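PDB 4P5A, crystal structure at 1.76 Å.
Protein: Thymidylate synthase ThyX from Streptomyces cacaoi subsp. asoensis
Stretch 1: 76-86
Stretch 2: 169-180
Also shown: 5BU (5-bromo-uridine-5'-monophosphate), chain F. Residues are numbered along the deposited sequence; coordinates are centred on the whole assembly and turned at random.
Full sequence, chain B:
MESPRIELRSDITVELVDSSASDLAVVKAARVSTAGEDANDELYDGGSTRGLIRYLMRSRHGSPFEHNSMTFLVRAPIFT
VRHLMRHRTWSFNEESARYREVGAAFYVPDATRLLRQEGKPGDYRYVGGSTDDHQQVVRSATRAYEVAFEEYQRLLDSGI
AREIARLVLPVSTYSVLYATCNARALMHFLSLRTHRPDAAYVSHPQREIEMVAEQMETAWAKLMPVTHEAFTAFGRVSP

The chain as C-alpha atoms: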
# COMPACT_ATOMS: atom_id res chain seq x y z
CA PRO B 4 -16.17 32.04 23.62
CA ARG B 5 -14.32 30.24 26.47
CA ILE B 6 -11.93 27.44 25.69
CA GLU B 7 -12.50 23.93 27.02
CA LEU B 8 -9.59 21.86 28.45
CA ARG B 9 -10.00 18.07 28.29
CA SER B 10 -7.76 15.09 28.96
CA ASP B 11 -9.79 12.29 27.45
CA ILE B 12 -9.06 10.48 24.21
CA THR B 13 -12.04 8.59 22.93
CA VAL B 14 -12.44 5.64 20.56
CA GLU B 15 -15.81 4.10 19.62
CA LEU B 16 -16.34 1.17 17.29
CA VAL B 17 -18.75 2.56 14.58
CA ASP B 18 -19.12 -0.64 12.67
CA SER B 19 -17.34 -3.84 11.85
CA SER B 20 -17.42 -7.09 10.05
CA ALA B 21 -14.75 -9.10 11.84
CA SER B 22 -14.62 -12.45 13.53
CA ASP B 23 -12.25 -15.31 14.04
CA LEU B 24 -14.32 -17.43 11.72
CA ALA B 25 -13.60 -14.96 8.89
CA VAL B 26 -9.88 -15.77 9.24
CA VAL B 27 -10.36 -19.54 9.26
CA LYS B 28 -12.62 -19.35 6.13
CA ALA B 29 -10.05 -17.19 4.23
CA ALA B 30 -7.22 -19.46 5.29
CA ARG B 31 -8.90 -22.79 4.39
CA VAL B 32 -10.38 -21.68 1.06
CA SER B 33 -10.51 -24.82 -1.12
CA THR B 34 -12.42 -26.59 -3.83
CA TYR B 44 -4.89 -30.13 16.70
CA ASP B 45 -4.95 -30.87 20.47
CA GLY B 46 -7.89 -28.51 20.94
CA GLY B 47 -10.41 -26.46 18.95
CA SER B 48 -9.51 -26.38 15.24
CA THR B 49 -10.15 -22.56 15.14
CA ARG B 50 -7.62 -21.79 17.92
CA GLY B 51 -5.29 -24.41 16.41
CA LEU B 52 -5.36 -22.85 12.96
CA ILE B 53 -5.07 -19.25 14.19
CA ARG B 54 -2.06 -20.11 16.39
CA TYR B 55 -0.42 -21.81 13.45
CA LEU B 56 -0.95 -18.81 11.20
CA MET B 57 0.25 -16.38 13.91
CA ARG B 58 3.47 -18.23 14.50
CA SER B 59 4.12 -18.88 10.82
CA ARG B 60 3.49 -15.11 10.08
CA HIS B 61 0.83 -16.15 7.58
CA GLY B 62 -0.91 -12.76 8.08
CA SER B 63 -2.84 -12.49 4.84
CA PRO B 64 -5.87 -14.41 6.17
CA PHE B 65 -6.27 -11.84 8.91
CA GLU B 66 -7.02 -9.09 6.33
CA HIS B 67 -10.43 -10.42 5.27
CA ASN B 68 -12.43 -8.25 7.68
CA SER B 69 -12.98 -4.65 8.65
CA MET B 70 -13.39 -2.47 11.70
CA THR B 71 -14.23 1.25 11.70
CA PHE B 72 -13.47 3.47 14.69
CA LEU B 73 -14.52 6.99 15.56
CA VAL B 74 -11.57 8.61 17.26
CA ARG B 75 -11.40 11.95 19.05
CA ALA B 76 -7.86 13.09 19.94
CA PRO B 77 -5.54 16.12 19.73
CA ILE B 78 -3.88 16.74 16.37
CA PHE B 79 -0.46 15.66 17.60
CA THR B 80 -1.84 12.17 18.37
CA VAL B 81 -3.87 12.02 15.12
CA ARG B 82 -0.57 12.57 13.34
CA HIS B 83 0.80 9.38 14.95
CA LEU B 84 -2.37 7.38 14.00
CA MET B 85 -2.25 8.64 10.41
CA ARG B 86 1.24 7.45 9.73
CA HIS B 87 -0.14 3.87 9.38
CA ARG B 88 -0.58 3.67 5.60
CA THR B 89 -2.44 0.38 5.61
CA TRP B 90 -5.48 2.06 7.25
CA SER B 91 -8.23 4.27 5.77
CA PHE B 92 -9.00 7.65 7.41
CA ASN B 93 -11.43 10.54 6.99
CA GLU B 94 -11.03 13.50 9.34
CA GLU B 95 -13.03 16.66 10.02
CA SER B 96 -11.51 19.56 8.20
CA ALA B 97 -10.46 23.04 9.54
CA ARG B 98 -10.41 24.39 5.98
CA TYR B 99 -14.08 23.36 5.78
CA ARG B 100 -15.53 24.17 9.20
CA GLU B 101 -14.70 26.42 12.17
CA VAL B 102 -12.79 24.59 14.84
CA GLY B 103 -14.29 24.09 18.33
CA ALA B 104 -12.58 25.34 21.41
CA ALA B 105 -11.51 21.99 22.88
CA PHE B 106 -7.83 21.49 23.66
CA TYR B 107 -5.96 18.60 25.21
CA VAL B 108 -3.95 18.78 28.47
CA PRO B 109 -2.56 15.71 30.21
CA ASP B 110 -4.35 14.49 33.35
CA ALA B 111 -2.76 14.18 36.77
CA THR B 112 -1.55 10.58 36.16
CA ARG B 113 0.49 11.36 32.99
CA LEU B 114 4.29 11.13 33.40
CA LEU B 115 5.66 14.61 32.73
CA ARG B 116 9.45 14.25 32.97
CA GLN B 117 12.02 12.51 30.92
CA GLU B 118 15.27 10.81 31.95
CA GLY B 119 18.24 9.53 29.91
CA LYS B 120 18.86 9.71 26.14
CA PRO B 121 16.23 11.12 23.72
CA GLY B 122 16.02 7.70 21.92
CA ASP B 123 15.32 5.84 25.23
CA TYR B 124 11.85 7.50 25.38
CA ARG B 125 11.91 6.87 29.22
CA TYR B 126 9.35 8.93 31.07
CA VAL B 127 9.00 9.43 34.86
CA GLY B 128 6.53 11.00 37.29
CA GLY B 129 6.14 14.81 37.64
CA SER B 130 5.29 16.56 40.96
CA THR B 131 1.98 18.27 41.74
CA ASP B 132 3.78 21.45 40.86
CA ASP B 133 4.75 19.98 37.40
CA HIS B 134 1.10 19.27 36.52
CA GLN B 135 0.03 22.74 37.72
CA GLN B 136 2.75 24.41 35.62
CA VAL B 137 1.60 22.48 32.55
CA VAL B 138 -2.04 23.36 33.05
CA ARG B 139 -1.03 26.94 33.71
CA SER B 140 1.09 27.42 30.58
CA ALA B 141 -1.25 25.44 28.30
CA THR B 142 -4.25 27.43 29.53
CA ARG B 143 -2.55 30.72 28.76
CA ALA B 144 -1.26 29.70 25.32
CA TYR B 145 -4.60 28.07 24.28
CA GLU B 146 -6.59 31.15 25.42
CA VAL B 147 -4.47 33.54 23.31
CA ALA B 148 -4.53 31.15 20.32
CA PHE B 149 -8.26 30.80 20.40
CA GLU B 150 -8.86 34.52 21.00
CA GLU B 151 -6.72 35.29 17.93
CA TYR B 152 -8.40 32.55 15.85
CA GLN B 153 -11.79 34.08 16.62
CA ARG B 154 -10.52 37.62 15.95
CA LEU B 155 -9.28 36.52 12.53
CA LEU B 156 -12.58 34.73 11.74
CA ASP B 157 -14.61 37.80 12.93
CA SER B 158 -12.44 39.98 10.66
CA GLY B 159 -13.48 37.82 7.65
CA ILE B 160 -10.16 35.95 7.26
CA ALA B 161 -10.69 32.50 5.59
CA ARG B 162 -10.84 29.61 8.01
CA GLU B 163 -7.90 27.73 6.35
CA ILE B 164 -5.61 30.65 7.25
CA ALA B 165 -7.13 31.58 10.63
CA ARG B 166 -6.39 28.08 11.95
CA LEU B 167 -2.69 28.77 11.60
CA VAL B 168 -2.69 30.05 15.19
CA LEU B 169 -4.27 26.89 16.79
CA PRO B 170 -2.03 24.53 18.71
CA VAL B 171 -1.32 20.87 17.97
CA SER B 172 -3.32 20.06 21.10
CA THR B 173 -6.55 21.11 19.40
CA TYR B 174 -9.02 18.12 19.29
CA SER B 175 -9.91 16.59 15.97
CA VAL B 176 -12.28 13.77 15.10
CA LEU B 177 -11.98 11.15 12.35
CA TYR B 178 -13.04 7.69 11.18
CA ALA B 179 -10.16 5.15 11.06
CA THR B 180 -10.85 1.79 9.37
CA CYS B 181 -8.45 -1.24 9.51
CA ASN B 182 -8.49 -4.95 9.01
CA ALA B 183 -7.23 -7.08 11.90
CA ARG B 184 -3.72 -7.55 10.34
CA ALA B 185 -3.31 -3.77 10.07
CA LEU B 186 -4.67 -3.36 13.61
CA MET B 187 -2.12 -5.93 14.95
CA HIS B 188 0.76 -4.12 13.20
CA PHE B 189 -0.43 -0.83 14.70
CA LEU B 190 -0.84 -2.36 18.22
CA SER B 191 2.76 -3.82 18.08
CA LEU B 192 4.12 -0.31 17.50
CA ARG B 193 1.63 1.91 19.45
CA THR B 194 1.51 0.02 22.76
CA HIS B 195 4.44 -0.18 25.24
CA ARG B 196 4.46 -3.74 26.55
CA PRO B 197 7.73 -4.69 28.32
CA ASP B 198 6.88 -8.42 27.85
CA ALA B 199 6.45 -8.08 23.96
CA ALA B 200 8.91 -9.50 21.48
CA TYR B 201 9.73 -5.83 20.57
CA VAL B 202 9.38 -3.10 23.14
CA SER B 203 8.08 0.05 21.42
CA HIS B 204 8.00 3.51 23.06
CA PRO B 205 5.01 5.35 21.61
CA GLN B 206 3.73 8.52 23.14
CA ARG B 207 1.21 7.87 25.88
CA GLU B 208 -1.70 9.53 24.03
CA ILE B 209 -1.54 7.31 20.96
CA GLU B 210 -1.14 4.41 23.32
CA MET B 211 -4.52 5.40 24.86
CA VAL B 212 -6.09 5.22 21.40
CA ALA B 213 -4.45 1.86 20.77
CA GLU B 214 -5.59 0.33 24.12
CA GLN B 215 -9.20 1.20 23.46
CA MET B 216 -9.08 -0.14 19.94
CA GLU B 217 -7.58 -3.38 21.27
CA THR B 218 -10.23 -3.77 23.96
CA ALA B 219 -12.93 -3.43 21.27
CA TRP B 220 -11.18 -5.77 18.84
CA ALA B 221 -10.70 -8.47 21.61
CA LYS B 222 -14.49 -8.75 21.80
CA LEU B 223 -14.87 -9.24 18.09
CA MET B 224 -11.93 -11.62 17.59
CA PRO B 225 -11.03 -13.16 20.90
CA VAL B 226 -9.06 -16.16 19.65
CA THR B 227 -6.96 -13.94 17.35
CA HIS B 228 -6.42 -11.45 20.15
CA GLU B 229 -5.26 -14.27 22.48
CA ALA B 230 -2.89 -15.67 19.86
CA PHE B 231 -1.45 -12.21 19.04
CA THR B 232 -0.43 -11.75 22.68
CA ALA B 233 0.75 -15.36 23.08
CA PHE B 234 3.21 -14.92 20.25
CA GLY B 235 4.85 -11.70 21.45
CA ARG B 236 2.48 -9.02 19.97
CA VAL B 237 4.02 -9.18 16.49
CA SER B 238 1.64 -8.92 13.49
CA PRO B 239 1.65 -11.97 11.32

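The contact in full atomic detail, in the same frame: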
# COMPACT_ATOMS: atom_id res chain seq x y z
N ALA B 76 -9.20 13.01 19.33
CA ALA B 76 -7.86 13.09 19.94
C ALA B 76 -7.29 14.40 19.45
O ALA B 76 -7.70 14.91 18.38
CB ALA B 76 -6.95 11.86 19.47
N PRO B 77 -6.23 14.93 20.16
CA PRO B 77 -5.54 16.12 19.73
C PRO B 77 -4.76 15.87 18.43
O PRO B 77 -4.36 14.71 18.15
CB PRO B 77 -4.60 16.44 20.91
CG PRO B 77 -4.35 15.09 21.58
CD PRO B 77 -5.69 14.34 21.41
N ILE B 78 -4.62 16.89 17.64
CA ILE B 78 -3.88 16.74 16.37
C ILE B 78 -2.50 16.04 16.52
O ILE B 78 -2.16 15.19 15.69
CB ILE B 78 -3.69 18.16 15.76
CG1 ILE B 78 -5.04 18.59 15.22
CG2 ILE B 78 -2.61 18.15 14.61
CD1 ILE B 78 -5.04 20.02 14.73
N PHE B 79 -1.71 16.35 17.56
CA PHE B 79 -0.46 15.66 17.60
C PHE B 79 -0.56 14.14 17.66
O PHE B 79 0.36 13.45 17.25
CB PHE B 79 0.51 16.17 18.67
CG PHE B 79 0.10 15.82 20.07
CD1 PHE B 79 -0.85 16.61 20.77
CD2 PHE B 79 0.61 14.66 20.67
CE1 PHE B 79 -1.25 16.21 22.10
CE2 PHE B 79 0.19 14.26 21.95
CZ PHE B 79 -0.77 15.00 22.63
N THR B 80 -1.63 13.63 18.27
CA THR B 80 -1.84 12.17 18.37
C THR B 80 -2.50 11.64 17.08
O THR B 80 -2.19 10.54 16.65
CB THR B 80 -2.79 11.91 19.56
OG1 THR B 80 -2.08 12.27 20.75
CG2 THR B 80 -3.15 10.42 19.66
N VAL B 81 -3.37 12.45 16.48
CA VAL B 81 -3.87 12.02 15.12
C VAL B 81 -2.75 11.85 14.11
O VAL B 81 -2.82 10.95 13.27
CB VAL B 81 -4.88 13.07 14.62
CG1 VAL B 81 -5.44 12.70 13.22
CG2 VAL B 81 -6.05 13.04 15.61
N ARG B 82 -1.75 12.73 14.20
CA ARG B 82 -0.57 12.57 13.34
C ARG B 82 0.04 11.18 13.52
O ARG B 82 0.42 10.63 12.47
CB ARG B 82 0.52 13.63 13.53
CG ARG B 82 -0.08 15.05 13.32
CD ARG B 82 0.89 15.84 12.36
NE ARG B 82 2.15 16.14 12.85
CZ ARG B 82 3.25 16.27 12.09
NH1 ARG B 82 4.30 16.68 12.68
NH2 ARG B 82 3.32 15.99 10.79
N HIS B 83 0.24 10.70 14.74
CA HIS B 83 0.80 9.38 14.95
C HIS B 83 -0.11 8.30 14.30
O HIS B 83 0.44 7.44 13.61
CB HIS B 83 1.02 9.09 16.45
CG HIS B 83 1.91 10.11 17.07
ND1 HIS B 83 2.07 10.22 18.45
CD2 HIS B 83 2.74 11.02 16.51
CE1 HIS B 83 2.96 11.16 18.70
NE2 HIS B 83 3.42 11.63 17.55
N LEU B 84 -1.39 8.38 14.56
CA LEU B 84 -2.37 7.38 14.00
C LEU B 84 -2.25 7.40 12.48
O LEU B 84 -2.20 6.31 11.86
CB LEU B 84 -3.80 7.78 14.39
CG LEU B 84 -4.87 6.89 13.74
CD1 LEU B 84 -4.64 5.40 14.08
CD2 LEU B 84 -6.20 7.31 14.41
N MET B 85 -2.21 8.62 11.89
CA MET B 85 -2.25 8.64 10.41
C MET B 85 -0.98 8.27 9.66
O MET B 85 -0.99 8.25 8.42
CB MET B 85 -2.73 9.97 9.98
CG MET B 85 -4.27 10.04 10.42
SD MET B 85 -5.11 11.62 9.92
CE MET B 85 -5.22 11.19 8.32
N ARG B 86 0.09 8.01 10.38
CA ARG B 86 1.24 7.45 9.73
C ARG B 86 1.04 5.96 9.24
O ARG B 86 1.84 5.46 8.41
CB ARG B 86 2.47 7.45 10.63
CG ARG B 86 2.89 8.89 10.99
CD ARG B 86 3.18 9.75 9.69
NE ARG B 86 4.27 9.11 8.88
CZ ARG B 86 5.59 9.30 9.08
NH1 ARG B 86 6.46 8.65 8.32
NH2 ARG B 86 6.06 10.08 10.07
N LEU B 169 -3.78 27.92 15.80
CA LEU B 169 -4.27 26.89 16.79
C LEU B 169 -3.20 25.85 17.04
O LEU B 169 -2.44 25.48 16.10
CB LEU B 169 -5.60 26.20 16.34
CG LEU B 169 -6.76 27.19 16.10
CD1 LEU B 169 -7.90 26.46 15.58
CD2 LEU B 169 -7.18 27.77 17.41
N PRO B 170 -3.10 25.35 18.29
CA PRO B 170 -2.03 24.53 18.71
C PRO B 170 -2.27 23.08 18.28
O PRO B 170 -3.42 22.67 17.95
CB PRO B 170 -2.12 24.59 20.24
CG PRO B 170 -3.55 24.84 20.54
CD PRO B 170 -3.97 25.76 19.41
N VAL B 171 -1.22 22.29 18.34
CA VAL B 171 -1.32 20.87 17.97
C VAL B 171 -2.10 20.06 18.99
O VAL B 171 -2.41 18.84 18.77
CB VAL B 171 0.06 20.24 17.72
CG1 VAL B 171 0.80 20.89 16.48
CG2 VAL B 171 0.90 20.30 18.98
N SER B 172 -2.47 20.68 20.12
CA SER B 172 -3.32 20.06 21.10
C SER B 172 -4.81 20.17 20.83
O SER B 172 -5.63 19.64 21.58
CB SER B 172 -3.03 20.72 22.47
OG SER B 172 -3.42 22.11 22.33
N THR B 173 -5.17 20.93 19.78
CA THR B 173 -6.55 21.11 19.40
C THR B 173 -7.18 19.72 19.07
O THR B 173 -6.56 18.94 18.38
CB THR B 173 -6.61 21.94 18.07
OG1 THR B 173 -6.01 23.23 18.34
CG2 THR B 173 -8.09 22.21 17.71
N TYR B 174 -8.38 19.43 19.57
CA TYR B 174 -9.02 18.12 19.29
C TYR B 174 -9.50 18.07 17.84
O TYR B 174 -9.99 19.11 17.29
CB TYR B 174 -10.21 17.93 20.21
CG TYR B 174 -9.82 17.27 21.50
CD1 TYR B 174 -9.75 15.90 21.63
CD2 TYR B 174 -9.48 18.07 22.62
CE1 TYR B 174 -9.38 15.31 22.88
CE2 TYR B 174 -9.16 17.51 23.84
CZ TYR B 174 -9.14 16.13 23.97
OH TYR B 174 -8.86 15.51 25.15
N SER B 175 -9.33 16.88 17.24
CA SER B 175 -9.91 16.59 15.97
C SER B 175 -10.68 15.26 16.10
O SER B 175 -10.66 14.62 17.15
CB SER B 175 -8.74 16.54 14.94
OG SER B 175 -9.32 16.60 13.60
N VAL B 176 -11.44 14.91 15.06
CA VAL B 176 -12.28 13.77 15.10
C VAL B 176 -12.17 13.12 13.73
O VAL B 176 -12.12 13.86 12.74
CB VAL B 176 -13.74 14.11 15.46
CG1 VAL B 176 -14.41 15.01 14.48
CG2 VAL B 176 -14.54 12.87 15.66
N LEU B 177 -12.12 11.80 13.67
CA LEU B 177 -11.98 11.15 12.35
C LEU B 177 -12.54 9.72 12.46
O LEU B 177 -12.69 9.17 13.56
CB LEU B 177 -10.45 11.06 11.94
CG LEU B 177 -9.58 10.20 12.84
CD1 LEU B 177 -8.33 9.70 11.97
CD2 LEU B 177 -8.92 10.89 14.04
N TYR B 178 -12.86 9.13 11.29
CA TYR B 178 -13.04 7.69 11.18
C TYR B 178 -11.71 7.08 10.77
O TYR B 178 -10.98 7.66 9.91
CB TYR B 178 -14.03 7.44 10.04
CG TYR B 178 -15.49 7.40 10.48
CD1 TYR B 178 -16.43 6.58 9.81
CD2 TYR B 178 -15.95 8.23 11.48
CE1 TYR B 178 -17.84 6.64 10.17
CE2 TYR B 178 -17.33 8.31 11.83
CZ TYR B 178 -18.26 7.45 11.16
OH TYR B 178 -19.59 7.57 11.62
N ALA B 179 -11.42 5.92 11.34
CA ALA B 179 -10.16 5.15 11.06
C ALA B 179 -10.63 3.70 10.91
O ALA B 179 -11.29 3.11 11.84
CB ALA B 179 -9.17 5.25 12.25
N THR B 180 -10.40 3.15 9.71
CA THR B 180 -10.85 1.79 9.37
C THR B 180 -9.61 0.89 9.10
O THR B 180 -8.67 1.30 8.44
CB THR B 180 -11.83 1.83 8.10
OG1 THR B 180 -13.06 2.51 8.50
CG2 THR B 180 -12.20 0.41 7.64
P 5BU F . 6.45 14.11 16.71
OP1 5BU F . 6.66 15.58 16.47
OP2 5BU F . 7.67 13.37 17.30
OP3 5BU F . 5.13 13.77 17.49
O5' 5BU F . 6.26 13.44 15.22
C5' 5BU F . 7.02 13.90 14.20
C4' 5BU F . 6.65 13.02 12.89
O4' 5BU F . 7.02 11.62 13.17
C3' 5BU F . 5.15 12.98 12.64
O3' 5BU F . 4.89 12.70 11.23
C2' 5BU F . 4.75 11.74 13.43
O2' 5BU F . 3.53 11.18 12.90
C1' 5BU F . 5.91 10.78 13.38
N1 5BU F . 6.20 10.08 14.66
C2 5BU F . 5.23 9.19 15.12
O2 5BU F . 4.27 8.95 14.35
N3 5BU F . 5.30 8.60 16.34
C4 5BU F . 6.39 8.87 17.17
O4 5BU F . 6.47 8.35 18.25
C5 5BU F . 7.34 9.78 16.67
C6 5BU F . 7.30 10.43 15.48
BR 5BU F . 8.97 10.03 17.70

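Four backbone hydrogen bonds fix this contact, and they fall in two sets. The first is a short piece of antiparallel sheet: Ala 76 N gives to Ser 175 O at 3.1 Å, and Ser 175 N returns a nearly straight bond to Ala 76 O at 2.8 Å. The second carries the pairing past the strand and into the start of the helix. Ile 78 N donates to Thr 173 O at 2.9 Å and Phe 79 N to Val 171 O, also at 2.9 Å. The first amides of a helix have no carbonyl of an earlier turn to bind, so the loop before the partner strand supplies acceptors for these two. Pro 77, at the N-cap position, has no amide hydrogen to offer; it sits at a non-hydrogen-bonded site of the ladder, where none is asked of it, while its own O accepts from Thr 80 N (2.9 Å) and Val 81 N (3.0 Å).

The loop that presents these carbonyls is itself braced. A type I turn runs from Pro 170 to Thr 173, and Pro 170 O accepts both Thr 173 N at 3.1 Å and Thr 173 OG1 at 2.7 Å.

Weaker CA-H...O contacts fill in around Pro 77. Its CA lies 3.3 Å from Thr 173 O, and Tyr 174 CA lies 3.6 Å from Ala 76 O. These accompany a close backbone approach, with the CA atoms of Pro 77 and Tyr 174 only 4.0 Å apart and their side chains diverging. Even so, the Tyr 174 ring comes back near the proline, CE1 standing 4.1 Å from Pro 77 CD.

The apolar packing follows the helix as it runs along the strand at 36°, with a closest axis approach of 7.9 Å. Ile 78, Val 81 and Leu 84 point toward the other stretch, spaced three residues apart, close to one helical turn; Ile 78 CD1 lies 4.2 Å from Thr 173 CB and Ile 78 CG1 4.2 Å from Ser 175 CB. Leu 177 receives much of this: its CD2 is 3.9 Å from Val 81 CG2, and its CD1 is 4.0 Å from Leu 84 CD2 and 4.3 Å from Met 85 SD. Farther along, Ala 179 CB meets Leu 84 CD2 at 4.2 Å. Leu 177 and Ala 179 alternate with Val 176 and Tyr 178, which make no contact with the helix. Near the loop, Phe 79 CB packs on Val 171 CG2 at 4.2 Å.

Residues outside this seam serve the ligand: His 83 NE2 donates to 5BU OP3 at 2.7 Å, and Arg 86 NH2 to 5BU O3' at 3.1 Å.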